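Local coordinates for protein ABC transporter (Thermotoga maritima, PDB 1JI0) that binds ATP and probably hydrolyses it to power uptake of branched-chain amino acids, as the nucleotide-binding subunit of an ABC transporter, at residues A53-A58 and T71-A75. Residues are numbered along the deposited sequence; the frame is centred on the assembly and turned at random.
Sequences AGLVRA and TNKPA
This is a loop-to-loop surface contact, polar and partly water-filled, between the connection from helix 45-52 to strand 60-65 and the connection from strand 68-69 to helix 75-80. Asn72, with phi/psi 66°/20° and chi1 in the m well, reaches across with its carboxamide and makes a two-point hydrogen bond with the backbone of Ala58: Ala58 N donates to Asn72 OD1 (2.9 Å) and Asn72 ND2 donates to Ala58 O (3.0 Å), both nearly linear. The same amide nitrogen lies over one face of the Arg57 guanidinium, and Ala58 CB packs 4.1 Å from Thr71 CG2. At the other end the backbones come closest, Gly54 CA to Ala75 CA at 4.7 Å. Gly54 ends helix 45-52 in a Schellman motif with phi 73°; a beta carbon there would collide with Lys73 O. Helix 45-52 follows the P-loop (Walker A) of the ABC ATPase fold, and its first residues Lys45, Thr46 and Thr47 bind ATP, so the contact joins the far end of this helix to the start of helix 75-80, with Pro74 at the N-cap position. Ala75 CA makes a CH...O contact with Ala53 O (3.3 Å), and Leu55 CD2 meets Ala75 CB at 3.6 Å. One water donates to Ala53 O (2.5 Å) and Ala75 O (2.7 Å); others lie between Gly54 O and Lys73 O and between Val56 O and Asn72 OD1.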
ATOM      1  N   ALA A  53      -7.650   7.070   3.218  1.00 26.76           N
ATOM      2  CA  ALA A  53      -8.712   6.560   2.346  1.00 27.73           C
ATOM      3  C   ALA A  53     -10.099   7.048   2.775  1.00 29.00           C
ATOM      4  O   ALA A  53     -11.102   6.740   2.128  1.00 28.62           O
ATOM      5  CB  ALA A  53      -8.686   5.033   2.329  1.00 26.51           C
ATOM      6  N   GLY A  54     -10.146   7.797   3.871  1.00 29.60           N
ATOM      7  CA  GLY A  54     -11.411   8.315   4.368  1.00 32.64           C
ATOM      8  C   GLY A  54     -12.306   7.267   5.011  1.00 33.39           C
ATOM      9  O   GLY A  54     -13.534   7.384   4.964  1.00 33.71           O
ATOM     10  N   LEU A  55     -11.704   6.248   5.612  1.00 34.17           N
ATOM     11  CA  LEU A  55     -12.464   5.183   6.259  1.00 34.56           C
ATOM     12  C   LEU A  55     -12.612   5.464   7.746  1.00 35.79           C
ATOM     13  O   LEU A  55     -13.426   4.850   8.429  1.00 37.77           O
ATOM     14  CB  LEU A  55     -11.773   3.838   6.041  1.00 34.52           C
ATOM     15  CG  LEU A  55     -11.572   3.465   4.571  1.00 33.05           C
ATOM     16  CD1 LEU A  55     -10.884   2.115   4.464  1.00 33.18           C
ATOM     17  CD2 LEU A  55     -12.911   3.439   3.871  1.00 34.43           C
ATOM     18  N   VAL A  56     -11.809   6.389   8.250  1.00 35.89           N
ATOM     19  CA  VAL A  56     -11.874   6.782   9.647  1.00 37.22           C
ATOM     20  C   VAL A  56     -11.714   8.296   9.613  1.00 38.17           C
ATOM     21  O   VAL A  56     -11.073   8.826   8.709  1.00 38.28           O
ATOM     22  CB  VAL A  56     -10.756   6.117  10.486  1.00 37.39           C
ATOM     23  CG1 VAL A  56      -9.390   6.528   9.976  1.00 37.23           C
ATOM     24  CG2 VAL A  56     -10.908   6.501  11.941  1.00 38.15           C
ATOM     25  N   ARG A  57     -12.302   8.996  10.575  1.00 38.06           N
ATOM     26  CA  ARG A  57     -12.234  10.451  10.584  1.00 38.67           C
ATOM     27  C   ARG A  57     -10.937  11.069  11.091  1.00 38.72           C
ATOM     28  O   ARG A  57     -10.322  10.585  12.041  1.00 38.19           O
ATOM     29  CB  ARG A  57     -13.397  11.029  11.396  1.00 39.30           C
ATOM     30  CG  ARG A  57     -13.459  12.549  11.364  1.00 41.02           C
ATOM     31  CD  ARG A  57     -14.492  13.092  12.336  1.00 43.05           C
ATOM     32  NE  ARG A  57     -14.435  14.547  12.426  1.00 44.06           N
ATOM     33  CZ  ARG A  57     -14.737  15.371  11.428  1.00 44.94           C
ATOM     34  NH1 ARG A  57     -14.649  16.682  11.605  1.00 44.97           N
ATOM     35  NH2 ARG A  57     -15.134  14.884  10.258  1.00 44.88           N
ATOM     36  N   ALA A  58     -10.539  12.161  10.445  1.00 38.28           N
ATOM     37  CA  ALA A  58      -9.345  12.895  10.831  1.00 38.61           C
ATOM     38  C   ALA A  58      -9.837  14.112  11.607  1.00 38.96           C
ATOM     39  O   ALA A  58     -10.377  15.047  11.023  1.00 39.11           O
ATOM     40  CB  ALA A  58      -8.573  13.332   9.592  1.00 37.32           C
ATOM     41  N   THR A  71      -8.965  15.820   2.857  1.00 28.41           N
ATOM     42  CA  THR A  71      -9.215  15.476   4.244  1.00 31.99           C
ATOM     43  C   THR A  71     -10.693  15.228   4.506  1.00 34.34           C
ATOM     44  O   THR A  71     -11.531  16.109   4.299  1.00 34.70           O
ATOM     45  CB  THR A  71      -8.750  16.592   5.179  1.00 31.66           C
ATOM     46  OG1 THR A  71      -7.414  16.968   4.839  1.00 34.09           O
ATOM     47  CG2 THR A  71      -8.781  16.126   6.621  1.00 33.46           C
ATOM     48  N   ASN A  72     -11.000  14.015   4.954  1.00 35.84           N
ATOM     49  CA  ASN A  72     -12.363  13.610   5.277  1.00 36.76           C
ATOM     50  C   ASN A  72     -13.349  13.526   4.116  1.00 37.92           C
ATOM     51  O   ASN A  72     -14.561  13.540   4.325  1.00 37.99           O
ATOM     52  CB  ASN A  72     -12.923  14.510   6.383  1.00 36.77           C
ATOM     53  CG  ASN A  72     -12.236  14.277   7.707  1.00 35.40           C
ATOM     54  OD1 ASN A  72     -12.065  13.130   8.127  1.00 36.87           O
ATOM     55  ND2 ASN A  72     -11.835  15.354   8.376  1.00 35.33           N
ATOM     56  N   LYS A  73     -12.843  13.426   2.892  1.00 37.60           N
ATOM     57  CA  LYS A  73     -13.735  13.295   1.750  1.00 38.29           C
ATOM     58  C   LYS A  73     -14.286  11.880   1.766  1.00 39.11           C
ATOM     59  O   LYS A  73     -13.735  11.003   2.431  1.00 40.04           O
ATOM     60  CB  LYS A  73     -12.993  13.535   0.435  1.00 37.99           C
ATOM     61  CG  LYS A  73     -12.743  15.001   0.102  1.00 38.52           C
ATOM     62  CD  LYS A  73     -12.242  15.150  -1.329  1.00 38.61           C
ATOM     63  CE  LYS A  73     -12.078  16.617  -1.706  1.00 41.42           C
ATOM     64  NZ  LYS A  73     -13.352  17.387  -1.580  1.00 39.90           N
ATOM     65  N   PRO A  74     -15.380  11.631   1.029  1.00 39.64           N
ATOM     66  CA  PRO A  74     -15.986  10.298   0.976  1.00 39.16           C
ATOM     67  C   PRO A  74     -15.014   9.252   0.429  1.00 39.58           C
ATOM     68  O   PRO A  74     -14.362   9.466  -0.597  1.00 38.08           O
ATOM     69  CB  PRO A  74     -17.183  10.501   0.048  1.00 39.32           C
ATOM     70  CG  PRO A  74     -17.532  11.950   0.251  1.00 39.65           C
ATOM     71  CD  PRO A  74     -16.178  12.597   0.254  1.00 39.63           C
ATOM     72  N   ALA A  75     -14.932   8.112   1.108  1.00 38.88           N
ATOM     73  CA  ALA A  75     -14.040   7.041   0.686  1.00 39.05           C
ATOM     74  C   ALA A  75     -14.240   6.691  -0.783  1.00 39.21           C
ATOM     75  O   ALA A  75     -13.275   6.432  -1.504  1.00 40.14           O
ATOM     76  CB  ALA A  75     -14.265   5.802   1.553  1.00 39.05           C
TER
HETATM   77  O   HOH W   1     -11.085   5.600  -0.078  1.00 44.26           O
HETATM   78  O   HOH W   2     -14.588  10.155   4.868  1.00 40.79           O
HETATM   79  O   HOH W   3     -11.081  10.790   6.779  1.00 49.69           O